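Local coordinates for protein Emp47p (form2) (Saccharomyces cerevisiae, PDB 2A6Z) that serves as a calcium-independent, carbohydrate-recognising cargo receptor, involved in the secretion of glycoproteins, at residues W85-S90 / V103-L108; S50-Q55 / N91-K96; S5-D10 / Q217-V222. One frame throughout, in Å; residues are numbered along the deposited sequence.

Interaction 1: W85-S90 / V103-L108; sequences WFVQDS and VNYDGL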
loop_
_atom_site.group_PDB
_atom_site.type_symbol
_atom_site.label_atom_id
_atom_site.label_comp_id
_atom_site.label_asym_id
_atom_site.label_seq_id
_atom_site.Cartn_x
_atom_site.Cartn_y
_atom_site.Cartn_z
ATOM N N TRP A 85 -0.921 -3.372 -0.628
ATOM C CA TRP A 85 -1.184 -4.802 -0.616
ATOM C C TRP A 85 -0.310 -5.569 -1.618
ATOM O O TRP A 85 -0.051 -5.063 -2.720
ATOM C CB TRP A 85 -2.642 -5.062 -1.002
ATOM C CG TRP A 85 -3.638 -4.378 -0.108
ATOM C CD1 TRP A 85 -4.185 -3.133 -0.307
ATOM C CD2 TRP A 85 -4.202 -4.894 1.110
ATOM N NE1 TRP A 85 -5.078 -2.836 0.728
ATOM C CE2 TRP A 85 -5.102 -3.903 1.581
ATOM C CE3 TRP A 85 -4.055 -6.095 1.827
ATOM C CZ2 TRP A 85 -5.859 -4.072 2.765
ATOM C CZ3 TRP A 85 -4.808 -6.251 2.975
ATOM C CH2 TRP A 85 -5.695 -5.254 3.441
ATOM N N PHE A 86 0.040 -6.769 -1.243
ATOM C CA PHE A 86 0.691 -7.742 -2.120
ATOM C C PHE A 86 0.113 -9.115 -1.720
ATOM O O PHE A 86 0.583 -9.709 -0.770
ATOM C CB PHE A 86 2.213 -7.642 -1.948
ATOM C CG PHE A 86 2.981 -8.666 -2.793
ATOM C CD1 PHE A 86 3.095 -8.433 -4.166
ATOM C CD2 PHE A 86 3.568 -9.808 -2.244
ATOM C CE1 PHE A 86 3.790 -9.323 -4.992
ATOM C CE2 PHE A 86 4.259 -10.668 -3.044
ATOM C CZ PHE A 86 4.386 -10.420 -4.421
ATOM N N VAL A 87 -0.947 -9.521 -2.418
ATOM C CA VAL A 87 -1.774 -10.619 -1.898
ATOM C C VAL A 87 -2.192 -11.599 -3.031
ATOM O O VAL A 87 -2.488 -11.164 -4.146
ATOM C CB VAL A 87 -3.049 -10.118 -1.165
ATOM C CG1 VAL A 87 -2.660 -9.213 0.028
ATOM C CG2 VAL A 87 -3.990 -9.351 -2.068
ATOM N N GLN A 88 -2.233 -12.868 -2.702
ATOM C CA GLN A 88 -2.591 -13.866 -3.739
ATOM C C GLN A 88 -4.089 -13.908 -3.923
ATOM O O GLN A 88 -4.837 -14.101 -2.979
ATOM C CB GLN A 88 -2.136 -15.247 -3.298
ATOM C CG GLN A 88 -0.702 -15.516 -3.144
ATOM C CD GLN A 88 -0.507 -16.919 -2.546
ATOM O OE1 GLN A 88 -0.946 -17.912 -3.136
ATOM N NE2 GLN A 88 0.128 -16.943 -1.376
ATOM N N ASP A 89 -4.540 -13.751 -5.169
ATOM C CA ASP A 89 -5.960 -13.900 -5.511
ATOM C C ASP A 89 -6.015 -14.055 -7.047
ATOM O O ASP A 89 -5.079 -13.675 -7.737
ATOM C CB ASP A 89 -6.757 -12.719 -5.032
ATOM C CG ASP A 89 -8.225 -12.967 -4.772
ATOM O OD1 ASP A 89 -8.762 -13.866 -5.446
ATOM O OD2 ASP A 89 -8.800 -12.314 -3.903
ATOM N N SER A 90 -7.100 -14.576 -7.523
ATOM C CA SER A 90 -7.292 -14.758 -8.977
ATOM C C SER A 90 -7.953 -13.546 -9.609
ATOM O O SER A 90 -8.174 -13.524 -10.840
ATOM C CB SER A 90 -8.103 -16.045 -9.206
ATOM O OG SER A 90 -9.364 -15.858 -8.564
ATOM N N VAL A 103 -9.920 -8.428 4.340
ATOM C CA VAL A 103 -9.604 -8.828 5.722
ATOM C C VAL A 103 -9.117 -10.239 5.861
ATOM O O VAL A 103 -8.461 -10.591 6.845
ATOM C CB VAL A 103 -10.861 -8.563 6.616
ATOM C CG1 VAL A 103 -11.967 -9.583 6.373
ATOM C CG2 VAL A 103 -10.511 -8.545 8.109
ATOM N N ASN A 104 -9.374 -11.082 4.868
ATOM C CA ASN A 104 -8.955 -12.469 4.811
ATOM C C ASN A 104 -7.940 -12.660 3.717
ATOM O O ASN A 104 -8.022 -13.628 2.976
ATOM C CB ASN A 104 -10.245 -13.227 4.409
ATOM C CG ASN A 104 -10.761 -12.724 3.021
ATOM O OD1 ASN A 104 -10.634 -11.556 2.524
ATOM N ND2 ASN A 104 -11.382 -13.642 2.245
ATOM N N TYR A 105 -6.995 -11.723 3.620
ATOM C CA TYR A 105 -5.970 -11.797 2.531
ATOM C C TYR A 105 -4.981 -12.915 2.777
ATOM O O TYR A 105 -4.802 -13.374 3.903
ATOM C CB TYR A 105 -5.286 -10.426 2.453
ATOM C CG TYR A 105 -4.473 -10.089 3.654
ATOM C CD1 TYR A 105 -3.083 -10.303 3.728
ATOM C CD2 TYR A 105 -5.096 -9.501 4.781
ATOM C CE1 TYR A 105 -2.339 -9.984 4.844
ATOM C CE2 TYR A 105 -4.361 -9.182 5.920
ATOM C CZ TYR A 105 -3.013 -9.418 5.937
ATOM O OH TYR A 105 -2.247 -9.107 7.058
ATOM N N ASP A 106 -4.294 -13.290 1.683
ATOM C CA ASP A 106 -3.194 -14.247 1.701
ATOM C C ASP A 106 -1.957 -13.571 1.167
ATOM O O ASP A 106 -1.809 -13.456 -0.070
ATOM C CB ASP A 106 -3.597 -15.429 0.789
ATOM C CG ASP A 106 -2.539 -16.509 0.749
ATOM O OD1 ASP A 106 -1.541 -16.398 1.510
ATOM O OD2 ASP A 106 -2.721 -17.430 -0.081
ATOM N N GLY A 107 -1.117 -13.025 2.008
ATOM C CA GLY A 107 0.021 -12.280 1.583
ATOM C C GLY A 107 0.376 -11.202 2.623
ATOM O O GLY A 107 0.343 -11.453 3.832
ATOM N N LEU A 108 0.743 -10.026 2.117
ATOM C CA LEU A 108 1.288 -8.922 2.871
ATOM C C LEU A 108 0.398 -7.690 2.800
ATOM O O LEU A 108 -0.036 -7.257 1.701
ATOM C CB LEU A 108 2.664 -8.550 2.266
ATOM C CG LEU A 108 3.381 -7.324 2.864
ATOM C CD1 LEU A 108 3.799 -7.608 4.317
ATOM C CD2 LEU A 108 4.562 -6.965 1.979
HETATM O O HOH W 1 -5.512 -12.525 -0.814
HETATM O O HOH W 2 1.423 -15.213 0.158
#

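Interaction 2: S50-Q55 / N91-K96; sequences SLWLKQ and NIPRDK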
loop_
_atom_site.group_PDB
_atom_site.type_symbol
_atom_site.label_atom_id
_atom_site.label_comp_id
_atom_site.label_asym_id
_atom_site.label_seq_id
_atom_site.Cartn_x
_atom_site.Cartn_y
_atom_site.Cartn_z
ATOM N N SER A 50 -10.073 2.672 -3.596
ATOM C CA SER A 50 -9.120 1.625 -3.929
ATOM C C SER A 50 -8.513 1.869 -5.296
ATOM O O SER A 50 -9.107 2.509 -6.169
ATOM C CB SER A 50 -9.739 0.234 -3.853
ATOM O OG SER A 50 -10.773 0.124 -4.808
ATOM N N LEU A 51 -7.343 1.292 -5.486
ATOM C CA LEU A 51 -6.595 1.432 -6.743
ATOM C C LEU A 51 -5.778 0.156 -6.911
ATOM O O LEU A 51 -4.835 -0.047 -6.110
ATOM C CB LEU A 51 -5.741 2.661 -6.693
ATOM C CG LEU A 51 -4.793 2.875 -7.892
ATOM C CD1 LEU A 51 -5.573 3.088 -9.180
ATOM C CD2 LEU A 51 -3.846 4.024 -7.603
ATOM N N TRP A 52 -6.123 -0.721 -7.845
ATOM C CA TRP A 52 -5.484 -1.991 -8.021
ATOM C C TRP A 52 -5.080 -2.202 -9.467
ATOM O O TRP A 52 -5.773 -1.763 -10.401
ATOM C CB TRP A 52 -6.412 -3.122 -7.674
ATOM C CG TRP A 52 -6.834 -3.272 -6.227
ATOM C CD1 TRP A 52 -7.893 -2.652 -5.619
ATOM C CD2 TRP A 52 -6.218 -4.113 -5.224
ATOM N NE1 TRP A 52 -7.969 -3.049 -4.284
ATOM C CE2 TRP A 52 -6.967 -3.948 -4.029
ATOM C CE3 TRP A 52 -5.119 -5.011 -5.251
ATOM C CZ2 TRP A 52 -6.632 -4.626 -2.862
ATOM C CZ3 TRP A 52 -4.805 -5.681 -4.068
ATOM C CH2 TRP A 52 -5.562 -5.476 -2.899
ATOM N N LEU A 53 -4.014 -2.962 -9.680
ATOM C CA LEU A 53 -3.664 -3.417 -11.026
ATOM C C LEU A 53 -4.738 -4.391 -11.518
ATOM O O LEU A 53 -5.207 -5.261 -10.786
ATOM C CB LEU A 53 -2.269 -4.062 -11.031
ATOM C CG LEU A 53 -1.177 -2.964 -11.076
ATOM C CD1 LEU A 53 0.103 -3.407 -10.390
ATOM C CD2 LEU A 53 -0.895 -2.547 -12.514
ATOM N N LYS A 54 -5.091 -4.229 -12.828
ATOM C CA LYS A 54 -6.061 -5.155 -13.409
ATOM C C LYS A 54 -5.571 -6.576 -13.617
ATOM O O LYS A 54 -6.393 -7.512 -13.621
ATOM C CB LYS A 54 -6.505 -4.587 -14.770
ATOM C CG LYS A 54 -7.393 -3.382 -14.636
ATOM C CD LYS A 54 -7.815 -2.937 -16.031
ATOM C CE LYS A 54 -8.574 -1.629 -16.076
ATOM N NZ LYS A 54 -8.829 -1.298 -17.543
ATOM N N GLN A 55 -4.272 -6.771 -13.810
ATOM C CA GLN A 55 -3.694 -8.099 -14.057
ATOM C C GLN A 55 -2.873 -8.517 -12.862
ATOM O O GLN A 55 -2.160 -7.696 -12.222
ATOM C CB GLN A 55 -2.878 -8.055 -15.328
ATOM C CG GLN A 55 -3.595 -7.613 -16.593
ATOM C CD GLN A 55 -4.986 -8.060 -16.930
ATOM O OE1 GLN A 55 -5.936 -7.331 -17.333
ATOM N NE2 GLN A 55 -5.239 -9.356 -16.793
ATOM N N ASN A 91 -8.357 -12.568 -8.823
ATOM C CA ASN A 91 -8.949 -11.342 -9.316
ATOM C C ASN A 91 -8.564 -10.230 -8.366
ATOM O O ASN A 91 -8.016 -10.511 -7.272
ATOM C CB ASN A 91 -10.497 -11.454 -9.368
ATOM C CG ASN A 91 -10.988 -12.362 -8.284
ATOM O OD1 ASN A 91 -11.278 -13.542 -8.559
ATOM N ND2 ASN A 91 -11.081 -11.850 -7.054
ATOM N N ILE A 92 -8.897 -8.998 -8.670
ATOM C CA ILE A 92 -8.794 -7.961 -7.648
ATOM C C ILE A 92 -9.585 -8.412 -6.431
ATOM O O ILE A 92 -10.725 -8.883 -6.605
ATOM C CB ILE A 92 -9.317 -6.620 -8.199
ATOM C CG1 ILE A 92 -8.439 -6.069 -9.336
ATOM C CG2 ILE A 92 -9.506 -5.579 -7.092
ATOM C CD1 ILE A 92 -8.975 -4.843 -10.040
ATOM N N PRO A 93 -9.029 -8.344 -5.235
ATOM C CA PRO A 93 -9.745 -8.932 -4.102
ATOM C C PRO A 93 -11.116 -8.327 -3.916
ATOM O O PRO A 93 -11.294 -7.097 -3.997
ATOM C CB PRO A 93 -8.794 -8.618 -2.926
ATOM C CG PRO A 93 -7.446 -8.629 -3.589
ATOM C CD PRO A 93 -7.664 -7.863 -4.886
ATOM N N ARG A 94 -12.094 -9.199 -3.616
ATOM C CA ARG A 94 -13.444 -8.693 -3.450
ATOM C C ARG A 94 -13.712 -8.032 -2.101
ATOM O O ARG A 94 -14.539 -7.112 -1.966
ATOM C CB ARG A 94 -14.394 -9.917 -3.637
ATOM C CG ARG A 94 -14.389 -10.485 -5.088
ATOM C CD ARG A 94 -15.318 -11.720 -5.141
ATOM N NE ARG A 94 -15.120 -12.430 -6.396
ATOM C CZ ARG A 94 -14.261 -13.368 -6.746
ATOM N NH1 ARG A 94 -14.293 -13.838 -7.996
ATOM N NH2 ARG A 94 -13.355 -13.893 -5.927
ATOM N N ASP A 95 -13.083 -8.541 -1.061
ATOM C CA ASP A 95 -13.415 -8.132 0.315
ATOM C C ASP A 95 -12.880 -6.720 0.598
ATOM O O ASP A 95 -11.763 -6.402 0.199
ATOM C CB ASP A 95 -12.905 -9.144 1.323
ATOM C CG ASP A 95 -13.351 -8.806 2.740
ATOM O OD1 ASP A 95 -14.427 -9.307 3.113
ATOM O OD2 ASP A 95 -12.679 -8.036 3.428
ATOM N N LYS A 96 -13.680 -5.925 1.293
ATOM C CA LYS A 96 -13.420 -4.527 1.573
ATOM C C LYS A 96 -13.369 -4.231 3.065
ATOM O O LYS A 96 -13.461 -3.048 3.415
ATOM C CB LYS A 96 -14.428 -3.644 0.880
ATOM C CG LYS A 96 -14.620 -3.889 -0.616
ATOM C CD LYS A 96 -13.444 -3.305 -1.410
ATOM C CE LYS A 96 -13.549 -3.744 -2.867
ATOM N NZ LYS A 96 -12.750 -2.869 -3.794
HETATM O O HOH W 3 -10.216 -2.863 -2.448
#

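Interaction 3: S5-D10 / Q217-V222; sequences SKLSSD and QFFNGV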
loop_
_atom_site.group_PDB
_atom_site.type_symbol
_atom_site.label_atom_id
_atom_site.label_comp_id
_atom_site.label_asym_id
_atom_site.label_seq_id
_atom_site.Cartn_x
_atom_site.Cartn_y
_atom_site.Cartn_z
ATOM N N SER A 5 16.214 0.538 -16.409
ATOM C CA SER A 5 16.283 -0.638 -17.297
ATOM C C SER A 5 15.522 -1.836 -16.723
ATOM O O SER A 5 15.272 -2.811 -17.430
ATOM C CB SER A 5 17.760 -0.902 -17.591
ATOM O OG SER A 5 18.367 -1.433 -16.399
ATOM N N LYS A 6 15.211 -1.791 -15.433
ATOM C CA LYS A 6 14.513 -2.896 -14.768
ATOM C C LYS A 6 13.036 -2.619 -14.484
ATOM O O LYS A 6 12.305 -3.416 -13.917
ATOM C CB LYS A 6 15.237 -3.231 -13.433
ATOM C CG LYS A 6 16.681 -3.734 -13.663
ATOM C CD LYS A 6 17.341 -4.255 -12.417
ATOM C CE LYS A 6 17.750 -3.197 -11.416
ATOM N NZ LYS A 6 18.228 -3.794 -10.117
ATOM N N LEU A 7 12.584 -1.436 -14.906
ATOM C CA LEU A 7 11.215 -1.037 -14.690
ATOM C C LEU A 7 10.270 -1.926 -15.463
ATOM O O LEU A 7 10.531 -2.258 -16.631
ATOM C CB LEU A 7 11.066 0.402 -15.161
ATOM C CG LEU A 7 9.710 1.093 -14.934
ATOM C CD1 LEU A 7 9.476 1.394 -13.470
ATOM C CD2 LEU A 7 9.626 2.395 -15.741
ATOM N N SER A 8 9.184 -2.325 -14.808
ATOM C CA SER A 8 8.134 -3.090 -15.436
ATOM C C SER A 8 6.951 -2.194 -15.692
ATOM O O SER A 8 6.169 -1.927 -14.752
ATOM C CB SER A 8 7.683 -4.252 -14.530
ATOM O OG SER A 8 6.504 -4.801 -15.109
ATOM N N SER A 9 6.795 -1.741 -16.926
ATOM C CA SER A 9 5.697 -0.823 -17.226
ATOM C C SER A 9 4.372 -1.463 -16.938
ATOM O O SER A 9 3.448 -0.740 -16.528
ATOM C CB SER A 9 5.887 -0.506 -18.717
ATOM O OG SER A 9 4.751 0.178 -19.130
ATOM N N ASP A 10 4.239 -2.754 -17.182
ATOM C CA ASP A 10 2.959 -3.407 -17.029
ATOM C C ASP A 10 2.411 -3.322 -15.628
ATOM O O ASP A 10 1.166 -3.353 -15.422
ATOM C CB ASP A 10 3.069 -4.912 -17.392
ATOM C CG ASP A 10 3.326 -5.077 -18.893
ATOM O OD1 ASP A 10 3.122 -4.151 -19.697
ATOM O OD2 ASP A 10 3.747 -6.183 -19.202
ATOM N N GLN A 217 6.016 2.599 -8.988
ATOM C CA GLN A 217 6.912 1.974 -9.916
ATOM C C GLN A 217 7.213 0.566 -9.446
ATOM O O GLN A 217 7.509 0.324 -8.266
ATOM C CB GLN A 217 8.202 2.771 -10.093
ATOM C CG GLN A 217 7.777 4.046 -10.845
ATOM C CD GLN A 217 8.998 4.808 -11.316
ATOM O OE1 GLN A 217 9.172 5.013 -12.530
ATOM N NE2 GLN A 217 9.836 5.217 -10.367
ATOM N N PHE A 218 7.149 -0.377 -10.372
ATOM C CA PHE A 218 7.467 -1.771 -10.138
ATOM C C PHE A 218 8.717 -2.113 -10.918
ATOM O O PHE A 218 8.775 -1.772 -12.117
ATOM C CB PHE A 218 6.262 -2.629 -10.601
ATOM C CG PHE A 218 6.365 -4.061 -10.115
ATOM C CD1 PHE A 218 5.696 -4.443 -8.961
ATOM C CD2 PHE A 218 7.115 -5.006 -10.761
ATOM C CE1 PHE A 218 5.766 -5.738 -8.475
ATOM C CE2 PHE A 218 7.168 -6.333 -10.297
ATOM C CZ PHE A 218 6.492 -6.685 -9.140
ATOM N N PHE A 219 9.665 -2.768 -10.288
ATOM C CA PHE A 219 10.897 -3.222 -10.958
ATOM C C PHE A 219 11.071 -4.701 -10.766
ATOM O O PHE A 219 10.790 -5.269 -9.705
ATOM C CB PHE A 219 12.150 -2.504 -10.406
ATOM C CG PHE A 219 12.071 -0.995 -10.423
ATOM C CD1 PHE A 219 12.714 -0.270 -11.412
ATOM C CD2 PHE A 219 11.377 -0.288 -9.452
ATOM C CE1 PHE A 219 12.665 1.126 -11.477
ATOM C CE2 PHE A 219 11.310 1.093 -9.519
ATOM C CZ PHE A 219 11.940 1.856 -10.508
ATOM N N ASN A 220 11.642 -5.333 -11.786
ATOM C CA ASN A 220 12.287 -6.607 -11.532
ATOM C C ASN A 220 13.579 -6.371 -10.751
ATOM O O ASN A 220 14.318 -5.384 -10.968
ATOM C CB ASN A 220 12.433 -7.262 -12.893
ATOM C CG ASN A 220 11.063 -7.613 -13.448
ATOM O OD1 ASN A 220 10.192 -8.248 -12.822
ATOM N ND2 ASN A 220 10.703 -7.210 -14.666
ATOM N N GLY A 221 13.960 -7.208 -9.863
ATOM C CA GLY A 221 15.183 -7.086 -9.066
ATOM C C GLY A 221 14.974 -6.096 -7.943
ATOM O O GLY A 221 13.844 -5.621 -7.689
ATOM N N VAL A 222 16.088 -5.808 -7.270
ATOM C CA VAL A 222 16.143 -4.865 -6.125
ATOM C C VAL A 222 17.314 -3.886 -6.261
ATOM O O VAL A 222 17.371 -2.954 -5.433
ATOM C CB VAL A 222 16.236 -5.625 -4.780
ATOM C CG1 VAL A 222 15.082 -6.639 -4.687
ATOM C CG2 VAL A 222 17.591 -6.272 -4.577
ATOM O OXT VAL A 222 18.114 -4.112 -7.171
#

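Interaction 1: W85-S90 / V103-L108
W85 drives the rim of its indole into one face of the Y105 ring, a T-shaped pair with the planes 73° apart and the six-membered ring centroids at 5.5 Å. The leading atom is W85 CZ3, 3.7 Å from Y105 CD2 and displaced toward the rim of the phenol. With chi1 at 67°, Y105 CG lies between the backbone N and the carbonyl carbon; V87 CG1 packs 3.8 Å from Y105 CB. On the more exposed side, the Q88 amide and the D106 carboxylate lie with their planes 44° apart. Q88 NE2 stands 3.2 Å from D106 OD2, badly angled for a hydrogen bond, and donates instead to a water at 2.7 Å that reaches D106 OD1 only weakly. A second water joins Q88 O to D106 N. Between these groups the backbones pair antiparallel: F86 and L108 exchange two hydrogen bonds, and Q88 N donates to D106 O at 2.7 Å. G107, where the chain turns a corner, faces V87 in a non-hydrogen-bonded antiparallel pair. Strand 81-88 lies between strands 192-200 and 108-113; W85 NE1 bonds T198 of the first, while L108 and Y105 lean on L126 and Q125 of strand 121-128.

Interaction 2: S50-Q55 / N91-K96
W52 has one face of its indole covered by the consecutive residues I92, over the pyrrole, and P93, over the benzene ring; W85 stacks on the opposite face. I92 CG2 lies 3.8 Å from the five-membered ring centroid of W52 and P93 CD 3.6 Å from the six-membered one; both are CH-pi contacts, 19° and 9° off the ring normals respectively. At the indole nitrogen a single water accepts from W52 NE1 at 2.9 Å and also from K96 NZ. In this legume-like lectin sandwich, segment 91-96, in the loop after strand 81-88, runs alongside 50-55 of strand 48-58 in nearly the opposite direction, without a hydrogen bond between the two. I92 CG1, beside the backbone N (chi1 -66°), reaches down to the backbone, 3.6 Å from L53 O; that oxygen is hydrogen-bonded by R194. N91 ND2 donates to I92 O at 3.0 Å, from above the carbonyl plane though nearly within its own amide plane, and also lies over one face of the R94 guanidinium. K96 bends at its second torsion, which sets CD; its NZ forms a salt bridge with E30, whose carboxylate also accepts a hydrogen bond from S50 OG.

Interaction 3: S5-D10 / Q217-V222
The two ends of the crystallised fragment meet here, at a single beta bridge between L7, in the N-terminal segment, and F219, near the end of strand 210-220. Two backbone hydrogen bonds flank the pair: S8 N donates to F218 O at 2.8 Å, almost straight at 174°, and N220 N donates to K6 O at 2.9 Å on a more bent path. K6 O is also approached by the CA-H of F219. L7 then lays its side chain against the strand. L7 CD1 stands over one face of the F219 ring, 4.0 Å from the centroid and 23° off the normal, a CH-pi contact shifted toward the rim. L7 CD1 also lies 3.5 Å from F218 O and 3.8 Å from Q217 OE1, so it nestles among three consecutive residues. Strand 210-220 belongs to the second sheet of the legume-like lectin beta sandwich. Q217 and F219 bond E66 and T64 of strand 63-72 through their backbones, and G221 bonds S62 just before it, while F218 and N220 use the strand's other edge for the N-terminal segment; S12 OG adds a bond to F218 N. F218 sends its ring inward to F57 and F63, but its CD2 is still 3.9 Å from S8 CB. Before the bridge, K6 runs its aliphatic chain past the N220 carbonyl, K6 CB lying 3.4 Å from N220 O. A bend at the third torsion (chi3 -73°) turns CE, and K6 NZ beyond it forms a salt bridge with V222 OXT at 3.0 Å, although the hydrogen bond within it is weak. K6 NZ also bonds G1 O, so a lysine side chain meets the carboxylate that ends the fragment beside its first residue; the other carboxylate oxygen, V222 O, accepts from R160.

How the interactions relate
Interactions 1 and 2 both reach the same sheet, their centres 10 Å apart, and share the long connection between strands 81-88 and 108-113. They touch directly: W85 packs on W52, V87 meets P93, and D95 probably takes a hydrogen bond from V103 N. Interaction 1 is buried and combines strand pairing with aromatic packing; interaction 2 is partly buried and relies on CH-pi contacts and a bridging water instead of backbone bonds. Interaction 3 belongs to the other sheet, about 20 Å from both centres, and is more superficial, mixing a short backbone bridge with a terminal salt bridge. It reaches interaction 2 where L53 CD2 packs on D10 O.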